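Local coordinates for protein amidohydrolase (Chromobacterium violaceum, PDB 2YB1) that hydrolyses the 3'-phosphate of nucleoside 3',5'-bisphosphates with the help of three manganese ions, giving a nucleoside 5'-phosphate and orthophosphate, at residues Y195-R199 / T200-R204; L205-D208 / F209-A212; H224-D227 / D228-K231; C269-I272 / W273-L276. One frame throughout, in Å; residues are numbered along the deposited sequence.

Interaction 1 of 4, residues Y195-R199 / T200-R204; sequences YDMGR and TLIER
The N-terminus of helix 199-211 opens on Gly198 as its N-cap, and Met197, the residue just before that cap, folds against Leu201 and Ile202 of the first turn, a local hydrophobic contact across a helix start. The cap carbonyl Gly198 O takes the N-H of Ile202 at 3.0 Å, with an N-H...O angle of 169°. Arg199 O follows with Glu203 N at 3.1 Å.

Met197 does the side-chain work. Its CB lies 3.6 Å from Leu201 CB and 4.0 Å from Ile202 CG1, and its CG also approaches the CB and CD1 of Leu201. With CG turned beside the backbone N (chi1 -63°) and the chain extended from there, the thioether runs across both helix residues at about a right angle, and Met197 SD comes to 4.0 Å from Ile202 CD1. Ile202 CG1, the branch that meets the methionine, also lies 3.4 Å from Gly198 O, the acceptor of its own N-H.

Beyond the pair of segments, Met197 and Leu201 both rest on Trp69 and His72, while Ile202 turns to Phe232 and His235 of helix 226-239. Glu203 sends OE1 to Arg238 and His239, and Tyr195 OH bonds the backbone of His75, a manganese ligand. Two backbone bonds fix the direction of the first turn, and the apolar contact, which has no such directional demand, holds Met197, the last residue before the cap, against that turn.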
loop_
_atom_site.group_PDB
_atom_site.type_symbol
_atom_site.label_atom_id
_atom_site.label_comp_id
_atom_site.label_asym_id
_atom_site.label_seq_id
_atom_site.Cartn_x
_atom_site.Cartn_y
_atom_site.Cartn_z
ATOM N N TYR A 195 -1.630 9.236 9.221
ATOM C CA TYR A 195 -1.608 8.682 10.571
ATOM C C TYR A 195 -2.021 9.741 11.598
ATOM O O TYR A 195 -1.736 10.934 11.409
ATOM C CB TYR A 195 -0.215 8.131 10.893
ATOM C CG TYR A 195 0.289 7.091 9.906
ATOM C CD1 TYR A 195 -0.570 6.145 9.365
ATOM C CD2 TYR A 195 1.626 7.062 9.516
ATOM C CE1 TYR A 195 -0.117 5.201 8.461
ATOM C CE2 TYR A 195 2.092 6.112 8.612
ATOM C CZ TYR A 195 1.213 5.181 8.091
ATOM O OH TYR A 195 1.653 4.235 7.184
ATOM N N ASP A 196 -2.654 9.334 12.697
ATOM C CA ASP A 196 -3.043 10.357 13.652
ATOM C C ASP A 196 -1.883 10.466 14.636
ATOM O O ASP A 196 -1.876 9.851 15.711
ATOM C CB ASP A 196 -4.327 9.907 14.362
ATOM C CG ASP A 196 -4.773 10.862 15.482
ATOM O OD1 ASP A 196 -4.609 12.099 15.356
ATOM O OD2 ASP A 196 -5.314 10.353 16.493
ATOM N N MET A 197 -0.965 11.371 14.294
ATOM C CA MET A 197 0.304 11.516 14.995
ATOM C C MET A 197 0.794 12.941 14.803
ATOM O O MET A 197 0.739 13.469 13.690
ATOM C CB MET A 197 1.344 10.554 14.400
ATOM C CG MET A 197 1.014 9.060 14.540
ATOM S SD MET A 197 2.321 8.040 13.818
ATOM C CE MET A 197 1.631 6.394 14.003
ATOM N N GLY A 198 1.337 13.534 15.859
ATOM C CA GLY A 198 1.940 14.850 15.772
ATOM C C GLY A 198 3.411 14.657 15.466
ATOM O O GLY A 198 3.846 13.525 15.211
ATOM N N ARG A 199 4.195 15.729 15.501
ATOM C CA ARG A 199 5.586 15.591 15.081
ATOM C C ARG A 199 6.389 14.704 16.025
ATOM O O ARG A 199 7.402 14.129 15.638
ATOM C CB ARG A 199 6.262 16.950 14.896
ATOM C CG ARG A 199 6.180 17.882 16.087
ATOM C CD ARG A 199 6.909 19.181 15.751
ATOM N NE ARG A 199 6.455 20.308 16.556
ATOM C CZ ARG A 199 7.059 20.712 17.663
ATOM N NH1 ARG A 199 8.136 20.069 18.096
ATOM N NH2 ARG A 199 6.585 21.748 18.338
ATOM N N THR A 200 5.936 14.588 17.267
ATOM C CA THR A 200 6.636 13.735 18.222
ATOM C C THR A 200 6.438 12.236 17.936
ATOM O O THR A 200 7.403 11.467 17.931
ATOM C CB THR A 200 6.255 14.088 19.668
ATOM O OG1 THR A 200 6.724 15.410 19.954
ATOM C CG2 THR A 200 6.874 13.102 20.657
ATOM N N LEU A 201 5.192 11.831 17.703
ATOM C CA LEU A 201 4.909 10.442 17.351
ATOM C C LEU A 201 5.523 10.049 16.012
ATOM O O LEU A 201 6.028 8.936 15.858
ATOM C CB LEU A 201 3.405 10.176 17.336
ATOM C CG LEU A 201 2.866 9.673 18.674
ATOM C CD1 LEU A 201 1.403 9.291 18.539
ATOM C CD2 LEU A 201 3.695 8.483 19.166
ATOM N N ILE A 202 5.472 10.959 15.043
ATOM C CA ILE A 202 6.101 10.710 13.745
ATOM C C ILE A 202 7.592 10.454 13.923
ATOM O O ILE A 202 8.151 9.521 13.342
ATOM C CB ILE A 202 5.900 11.893 12.755
ATOM C CG1 ILE A 202 4.446 11.967 12.272
ATOM C CG2 ILE A 202 6.837 11.744 11.558
ATOM C CD1 ILE A 202 4.028 10.793 11.410
ATOM N N GLU A 203 8.237 11.290 14.731
ATOM C CA GLU A 203 9.658 11.117 15.015
ATOM C C GLU A 203 9.934 9.775 15.678
ATOM O O GLU A 203 10.891 9.096 15.338
ATOM C CB GLU A 203 10.177 12.259 15.891
ATOM C CG GLU A 203 11.535 11.982 16.500
ATOM C CD GLU A 203 12.580 12.996 16.081
ATOM O OE1 GLU A 203 12.400 13.629 15.016
ATOM O OE2 GLU A 203 13.576 13.165 16.817
ATOM N N ARG A 204 9.094 9.409 16.642
ATOM C CA ARG A 204 9.216 8.137 17.352
ATOM C C ARG A 204 9.065 6.958 16.383
ATOM O O ARG A 204 9.837 5.991 16.426
ATOM C CB ARG A 204 8.140 8.052 18.446
ATOM C CG ARG A 204 8.295 6.878 19.390
ATOM C CD ARG A 204 9.611 6.990 20.140
ATOM N NE ARG A 204 10.231 5.688 20.370
ATOM C CZ ARG A 204 11.544 5.465 20.341
ATOM N NH1 ARG A 204 12.394 6.459 20.088
ATOM N NH2 ARG A 204 12.007 4.242 20.570
#

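Interaction 2 of 4, residues L205-D208 / F209-A212; sequences LILD and FQAA
Ile206 and Gln210, one helical turn apart, lie side by side and point the same way. The methyl Ile206 CG2, which stands opposite its backbone N, rests 3.7 Å from Gln210 OE1, and the aliphatic part of the glutamine, CB and CG, passes Ile206 O, with Gln210 CG 3.5 Å from that oxygen. Gln210 CG is anti to its own carbonyl carbon (chi1 -73°), and the chain extends beyond it, bringing the amide alongside the CG2 methyl. Leu207 meets the same amide more loosely, through CD2.

Beneath these side chains runs the backbone bonding of the helix. Gln210 N reaches Ile206 O at 2.8 Å and an almost straight 176°, Phe209 N reaches Leu205 O at 2.8 Å, and Ala211 N reaches Leu207 O at 2.9 Å. The Ala212 N to Asp208 O bond is longer, 3.1 Å, and more bent, 138°.

Further out, Asp208 OD1 pairs with Arg204, one turn earlier in the same helix, while other parts of the chain hold Asp208 OD2, through Trp69 NE1, and Gln210 NE2, through His239 O. Phe209 swings its ring onto Ala187 and Ile189 of strand 186-189 and Val177 of helix 173-182; Ile206 and Leu207 touch His239 of helix 226-239. One side set on the sheet and others on flanking helices is the arrangement of the helix in a beta-alpha-beta unit, here strand 186-189, helix 199-211 and strand 216-221.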
loop_
_atom_site.group_PDB
_atom_site.type_symbol
_atom_site.label_atom_id
_atom_site.label_comp_id
_atom_site.label_asym_id
_atom_site.label_seq_id
_atom_site.Cartn_x
_atom_site.Cartn_y
_atom_site.Cartn_z
ATOM N N LEU A 205 8.059 7.042 15.514
ATOM C CA LEU A 205 7.843 6.018 14.494
ATOM C C LEU A 205 9.063 5.875 13.580
ATOM O O LEU A 205 9.516 4.757 13.316
ATOM C CB LEU A 205 6.593 6.332 13.664
ATOM C CG LEU A 205 6.341 5.409 12.468
ATOM C CD1 LEU A 205 6.205 3.927 12.906
ATOM C CD2 LEU A 205 5.106 5.863 11.680
ATOM N N ILE A 206 9.584 7.004 13.096
ATOM C CA ILE A 206 10.793 7.009 12.264
ATOM C C ILE A 206 12.005 6.373 12.962
ATOM O O ILE A 206 12.695 5.533 12.377
ATOM C CB ILE A 206 11.157 8.431 11.780
ATOM C CG1 ILE A 206 10.106 8.933 10.767
ATOM C CG2 ILE A 206 12.568 8.452 11.180
ATOM C CD1 ILE A 206 10.307 10.364 10.339
ATOM N N LEU A 207 12.263 6.771 14.205
ATOM C CA LEU A 207 13.371 6.195 14.969
ATOM C C LEU A 207 13.235 4.675 15.130
ATOM O O LEU A 207 14.197 3.939 14.919
ATOM C CB LEU A 207 13.492 6.871 16.336
ATOM C CG LEU A 207 13.912 8.340 16.245
ATOM C CD1 LEU A 207 14.141 8.933 17.629
ATOM C CD2 LEU A 207 15.177 8.471 15.381
ATOM N N ASP A 208 12.041 4.212 15.497
ATOM C CA ASP A 208 11.765 2.777 15.591
ATOM C C ASP A 208 11.955 2.083 14.228
ATOM O O ASP A 208 12.519 0.987 14.126
ATOM C CB ASP A 208 10.321 2.556 16.063
ATOM C CG ASP A 208 10.137 2.807 17.554
ATOM O OD1 ASP A 208 11.086 3.291 18.209
ATOM O OD2 ASP A 208 9.038 2.506 18.069
ATOM N N PHE A 209 11.445 2.737 13.188
ATOM C CA PHE A 209 11.510 2.252 11.805
ATOM C C PHE A 209 12.975 2.068 11.378
ATOM O O PHE A 209 13.385 1.000 10.909
ATOM C CB PHE A 209 10.761 3.262 10.914
ATOM C CG PHE A 209 10.870 3.005 9.440
ATOM C CD1 PHE A 209 10.193 1.933 8.844
ATOM C CD2 PHE A 209 11.586 3.874 8.632
ATOM C CE1 PHE A 209 10.274 1.714 7.468
ATOM C CE2 PHE A 209 11.669 3.666 7.251
ATOM C CZ PHE A 209 11.012 2.586 6.670
ATOM N N GLN A 210 13.767 3.112 11.554
ATOM C CA GLN A 210 15.198 3.037 11.269
ATOM C C GLN A 210 15.933 1.964 12.082
ATOM O O GLN A 210 16.717 1.193 11.521
ATOM C CB GLN A 210 15.847 4.399 11.474
ATOM C CG GLN A 210 15.507 5.391 10.376
ATOM C CD GLN A 210 16.293 6.679 10.510
ATOM O OE1 GLN A 210 16.129 7.412 11.485
ATOM N NE2 GLN A 210 17.155 6.960 9.531
ATOM N N ALA A 211 15.674 1.910 13.390
ATOM C CA ALA A 211 16.274 0.874 14.236
ATOM C C ALA A 211 16.028 -0.523 13.671
ATOM O O ALA A 211 16.878 -1.412 13.779
ATOM C CB ALA A 211 15.757 0.979 15.681
ATOM N N ALA A 212 14.863 -0.712 13.055
ATOM C CA ALA A 212 14.489 -2.014 12.511
ATOM C C ALA A 212 15.078 -2.245 11.120
ATOM O O ALA A 212 14.965 -3.337 10.569
ATOM C CB ALA A 212 12.965 -2.164 12.483
#

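Interaction 3 of 4, residues H224-D227 / D228-K231; sequences HSLD and DMHK
Asp228 meets His224 and Ser225 with successive atoms of its side chain. Its CB lies over one face of the His224 imidazole, 4.0 Å from the ring centroid, a CH-pi contact; the same carbon is 3.2 Å from Ser225 O. One bond further on, CG is anti to the carbonyl carbon of Asp228 (chi1 -72°), which swings the carboxylate back toward Ser225 and sets Asp228 CG 3.3 Å from Ser225 OG. The carboxylate is oblique to the imidazole, and its OD1 stays farther from that hydroxyl. At the tip, OD2 accepts the N-H of Ser225 at 2.9 Å and a nearly straight 172°, on the anti side of the carboxylate and 32° out of its plane.

Ser225 returns the bond: its OG takes Asp228 N at 3.1 Å. This reciprocal pair is a capping box, with Ser225 as N-cap. It supplies acceptors to two backbone N-H groups at a helix start, and a carboxylate at this end probably also gains from the helix dipole. The ordinary pattern then takes over, beginning with Met229 N to Ser225 O at 3.0 Å.

The imidazole is held by both nitrogens, ND1 to Val219 O and NE2 to Gly193 N, and also meets the Phe232 ring. His224 thus links the start of helix 226-239 to strand 216-221 and to the loop after strand 186-189. Met229 leans on Glu263 and Pro266 in the loop after strand 242-246; the helix itself joins strands 216-221 and 242-246 in a beta-alpha-beta unit.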
loop_
_atom_site.group_PDB
_atom_site.type_symbol
_atom_site.label_atom_id
_atom_site.label_comp_id
_atom_site.label_asym_id
_atom_site.label_seq_id
_atom_site.Cartn_x
_atom_site.Cartn_y
_atom_site.Cartn_z
ATOM N N HIS A 224 -1.446 12.773 0.136
ATOM C CA HIS A 224 -0.785 13.904 0.773
ATOM C C HIS A 224 -1.194 15.235 0.177
ATOM O O HIS A 224 -1.387 15.352 -1.034
ATOM C CB HIS A 224 0.738 13.768 0.676
ATOM C CG HIS A 224 1.335 12.877 1.721
ATOM N ND1 HIS A 224 2.678 12.566 1.752
ATOM C CD2 HIS A 224 0.771 12.229 2.769
ATOM C CE1 HIS A 224 2.915 11.762 2.776
ATOM N NE2 HIS A 224 1.776 11.549 3.413
ATOM N N SER A 225 -1.317 16.246 1.027
ATOM C CA SER A 225 -1.464 17.597 0.535
ATOM C C SER A 225 -0.069 18.145 0.281
ATOM O O SER A 225 0.939 17.524 0.659
ATOM C CB SER A 225 -2.153 18.463 1.583
ATOM O OG SER A 225 -1.322 18.591 2.731
ATOM N N LEU A 226 0.002 19.334 -0.300
ATOM C CA LEU A 226 1.295 19.956 -0.538
ATOM C C LEU A 226 1.990 20.258 0.783
ATOM O O LEU A 226 3.221 20.142 0.874
ATOM C CB LEU A 226 1.160 21.225 -1.387
ATOM C CG LEU A 226 0.770 20.975 -2.850
ATOM C CD1 LEU A 226 0.656 22.287 -3.613
ATOM C CD2 LEU A 226 1.758 20.021 -3.537
ATOM N N ASP A 227 1.216 20.647 1.799
ATOM C CA ASP A 227 1.781 20.852 3.138
ATOM C C ASP A 227 2.356 19.555 3.692
ATOM O O ASP A 227 3.404 19.571 4.338
ATOM C CB ASP A 227 0.755 21.422 4.125
ATOM C CG ASP A 227 0.464 22.894 3.883
ATOM O OD1 ASP A 227 1.254 23.549 3.167
ATOM O OD2 ASP A 227 -0.553 23.396 4.414
ATOM N N ASP A 228 1.661 18.442 3.450
ATOM C CA ASP A 228 2.172 17.129 3.864
ATOM C C ASP A 228 3.514 16.858 3.201
ATOM O O ASP A 228 4.450 16.405 3.852
ATOM C CB ASP A 228 1.204 15.990 3.506
ATOM C CG ASP A 228 -0.056 15.969 4.376
ATOM O OD1 ASP A 228 -0.003 16.364 5.558
ATOM O OD2 ASP A 228 -1.113 15.544 3.866
ATOM N N MET A 229 3.607 17.111 1.892
ATOM C CA MET A 229 4.849 16.853 1.171
ATOM C C MET A 229 5.983 17.646 1.783
ATOM O O MET A 229 7.074 17.121 1.990
ATOM C CB MET A 229 4.736 17.235 -0.303
ATOM C CG MET A 229 3.659 16.495 -1.070
ATOM S SD MET A 229 3.865 16.799 -2.836
ATOM C CE MET A 229 5.589 16.389 -3.022
ATOM N N HIS A 230 5.730 18.925 2.047
ATOM C CA HIS A 230 6.738 19.784 2.659
ATOM C C HIS A 230 7.182 19.242 4.023
ATOM O O HIS A 230 8.371 19.132 4.310
ATOM C CB HIS A 230 6.181 21.208 2.797
ATOM C CG HIS A 230 7.079 22.147 3.543
ATOM N ND1 HIS A 230 8.093 22.854 2.932
ATOM C CD2 HIS A 230 7.109 22.503 4.849
ATOM C CE1 HIS A 230 8.710 23.602 3.828
ATOM N NE2 HIS A 230 8.131 23.410 5.000
ATOM N N LYS A 231 6.210 18.907 4.861
ATOM C CA LYS A 231 6.477 18.457 6.221
ATOM C C LYS A 231 7.241 17.132 6.250
ATOM O O LYS A 231 8.218 16.981 6.973
ATOM C CB LYS A 231 5.159 18.337 6.984
ATOM C CG LYS A 231 5.316 17.946 8.420
ATOM C CD LYS A 231 3.987 18.057 9.144
ATOM C CE LYS A 231 2.964 17.097 8.591
ATOM N NZ LYS A 231 1.685 17.230 9.351
#

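Interaction 4 of 4, residues C269-I272 / W273-L276; sequences CRPI and WREL
Pro271 packs against two flat groups, CB on the indole of Trp273 and CG on the guanidinium of Arg274, and this is the dense part of the contact. Pro271 CB lies over one face of the tryptophan, 3.7 Å from the centroid of the six-membered ring and 22° off its normal, a CH-pi contact in which the nearest ring atom, Trp273 CE2, is 3.4 Å from that CB. The indole gets there because Trp273 CG sits between its own backbone N and carbonyl carbon (chi1 48°), which folds the ring back over Pro271. Pro271 CG meets the face of the guanidinium centrally, 3.6 Å from Arg274 CZ, the arginine chain being extended as far as NE. Ile272 adds a looser apolar touch, its CG1 4.0 Å from Leu276 CD1.

The polar side is weaker and wetter. Glu275 N bonds Ile272 O at 2.9 Å, but with a bent N-H...O angle of 137°, and the bonds from Arg274 N to Pro271 O and from Leu276 N to Ile272 O are weak. A water donates to Pro271 O at 2.7 Å and also to Glu275 OE2, tying the glutamate, an exposed residue, to the start of the turn.

Ile272 and Leu276 face strand 186-189, where both touch Met186, while Trp273 reaches Leu6, Leu265 and Ser245. Backbone bonds from Arg270 and Ile272 to Ala243 lay the incoming loop along strand 242-246, an outermost strand of the sheet, and place the short turn of helix 272-275 beside it.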
loop_
_atom_site.group_PDB
_atom_site.type_symbol
_atom_site.label_atom_id
_atom_site.label_comp_id
_atom_site.label_asym_id
_atom_site.label_seq_id
_atom_site.Cartn_x
_atom_site.Cartn_y
_atom_site.Cartn_z
ATOM N N CYS A 269 14.757 16.411 -1.224
ATOM C CA CYS A 269 14.633 14.961 -1.136
ATOM C C CYS A 269 15.704 14.208 -1.902
ATOM O O CYS A 269 16.138 14.628 -2.972
ATOM C CB CYS A 269 13.253 14.505 -1.626
ATOM S SG CYS A 269 11.868 15.165 -0.668
ATOM N N ARG A 270 16.111 13.076 -1.336
ATOM C CA ARG A 270 16.940 12.106 -2.025
ATOM C C ARG A 270 16.032 11.000 -2.538
ATOM O O ARG A 270 15.545 10.186 -1.759
ATOM C CB ARG A 270 17.979 11.537 -1.063
ATOM C CG ARG A 270 18.897 12.607 -0.493
ATOM C CD ARG A 270 20.141 12.006 0.133
ATOM N NE ARG A 270 19.862 11.260 1.354
ATOM C CZ ARG A 270 20.764 10.508 1.981
ATOM N NH1 ARG A 270 21.988 10.402 1.479
ATOM N NH2 ARG A 270 20.443 9.849 3.094
ATOM N N PRO A 271 15.805 10.958 -3.863
ATOM C CA PRO A 271 14.778 10.050 -4.397
ATOM C C PRO A 271 15.146 8.587 -4.194
ATOM O O PRO A 271 16.259 8.173 -4.516
ATOM C CB PRO A 271 14.758 10.374 -5.898
ATOM C CG PRO A 271 15.406 11.718 -6.020
ATOM C CD PRO A 271 16.434 11.775 -4.912
ATOM N N ILE A 272 14.206 7.803 -3.686
ATOM C CA ILE A 272 14.495 6.407 -3.385
ATOM C C ILE A 272 14.820 5.577 -4.643
ATOM O O ILE A 272 15.581 4.603 -4.567
ATOM C CB ILE A 272 13.348 5.753 -2.587
ATOM C CG1 ILE A 272 13.864 4.531 -1.819
ATOM C CG2 ILE A 272 12.163 5.430 -3.513
ATOM C CD1 ILE A 272 12.910 4.025 -0.745
ATOM N N TRP A 273 14.262 5.955 -5.796
ATOM C CA TRP A 273 14.500 5.173 -7.017
ATOM C C TRP A 273 15.965 5.154 -7.461
ATOM O O TRP A 273 16.435 4.179 -8.066
ATOM C CB TRP A 273 13.571 5.580 -8.172
ATOM C CG TRP A 273 13.467 7.039 -8.443
ATOM C CD1 TRP A 273 14.237 7.776 -9.293
ATOM C CD2 TRP A 273 12.500 7.943 -7.887
ATOM N NE1 TRP A 273 13.818 9.089 -9.291
ATOM C CE2 TRP A 273 12.754 9.214 -8.434
ATOM C CE3 TRP A 273 11.459 7.800 -6.965
ATOM C CZ2 TRP A 273 11.993 10.339 -8.099
ATOM C CZ3 TRP A 273 10.709 8.920 -6.626
ATOM C CH2 TRP A 273 10.973 10.166 -7.202
ATOM N N ARG A 274 16.697 6.214 -7.146
ATOM C CA ARG A 274 18.124 6.227 -7.446
ATOM C C ARG A 274 18.883 5.134 -6.677
ATOM O O ARG A 274 19.917 4.641 -7.139
ATOM C CB ARG A 274 18.718 7.605 -7.167
ATOM C CG ARG A 274 18.091 8.699 -8.021
ATOM C CD ARG A 274 18.740 10.048 -7.767
ATOM N NE ARG A 274 18.049 11.134 -8.463
ATOM C CZ ARG A 274 18.219 12.424 -8.182
ATOM N NH1 ARG A 274 19.055 12.792 -7.214
ATOM N NH2 ARG A 274 17.548 13.349 -8.860
ATOM N N GLU A 275 18.368 4.767 -5.509
ATOM C CA GLU A 275 18.991 3.735 -4.667
ATOM C C GLU A 275 18.520 2.312 -5.002
ATOM O O GLU A 275 19.087 1.326 -4.528
ATOM C CB GLU A 275 18.702 4.028 -3.190
ATOM C CG GLU A 275 19.023 5.475 -2.766
ATOM C CD GLU A 275 20.423 5.905 -3.184
ATOM O OE1 GLU A 275 21.342 5.057 -3.147
ATOM O OE2 GLU A 275 20.596 7.085 -3.562
ATOM N N LEU A 276 17.448 2.210 -5.781
ATOM C CA LEU A 276 16.881 0.914 -6.140
ATOM C C LEU A 276 17.292 0.419 -7.528
ATOM O O LEU A 276 16.770 -0.600 -8.011
ATOM C CB LEU A 276 15.352 0.934 -5.993
ATOM C CG LEU A 276 14.849 1.058 -4.547
ATOM C CD1 LEU A 276 13.437 1.623 -4.499
ATOM C CD2 LEU A 276 14.940 -0.267 -3.799
HETATM O O HOH W 1 18.720 9.034 -3.783
#

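The four contacts come in series along the chain. Interactions 1 and 2 share helix 199-211, with centres 12 Å apart, and touch directly where Met197 and Tyr195 pack on Leu205. Interaction 3 opens the next helix, 226-239, its centre 15 Å from that of interaction 1 and their nearest atoms about 6 Å apart. Interactions 1 to 3 thus follow the last beta-alpha-beta units of the mixed sheet in this PHP-family enzyme, whose strand 186-189 leads toward His191, a ligand of the third manganese ion. Interaction 4 follows the final strand and packs back on strands 242-246 and 186-189; its centre is 24 Å from that of interaction 1 and 18 Å from that of interaction 3.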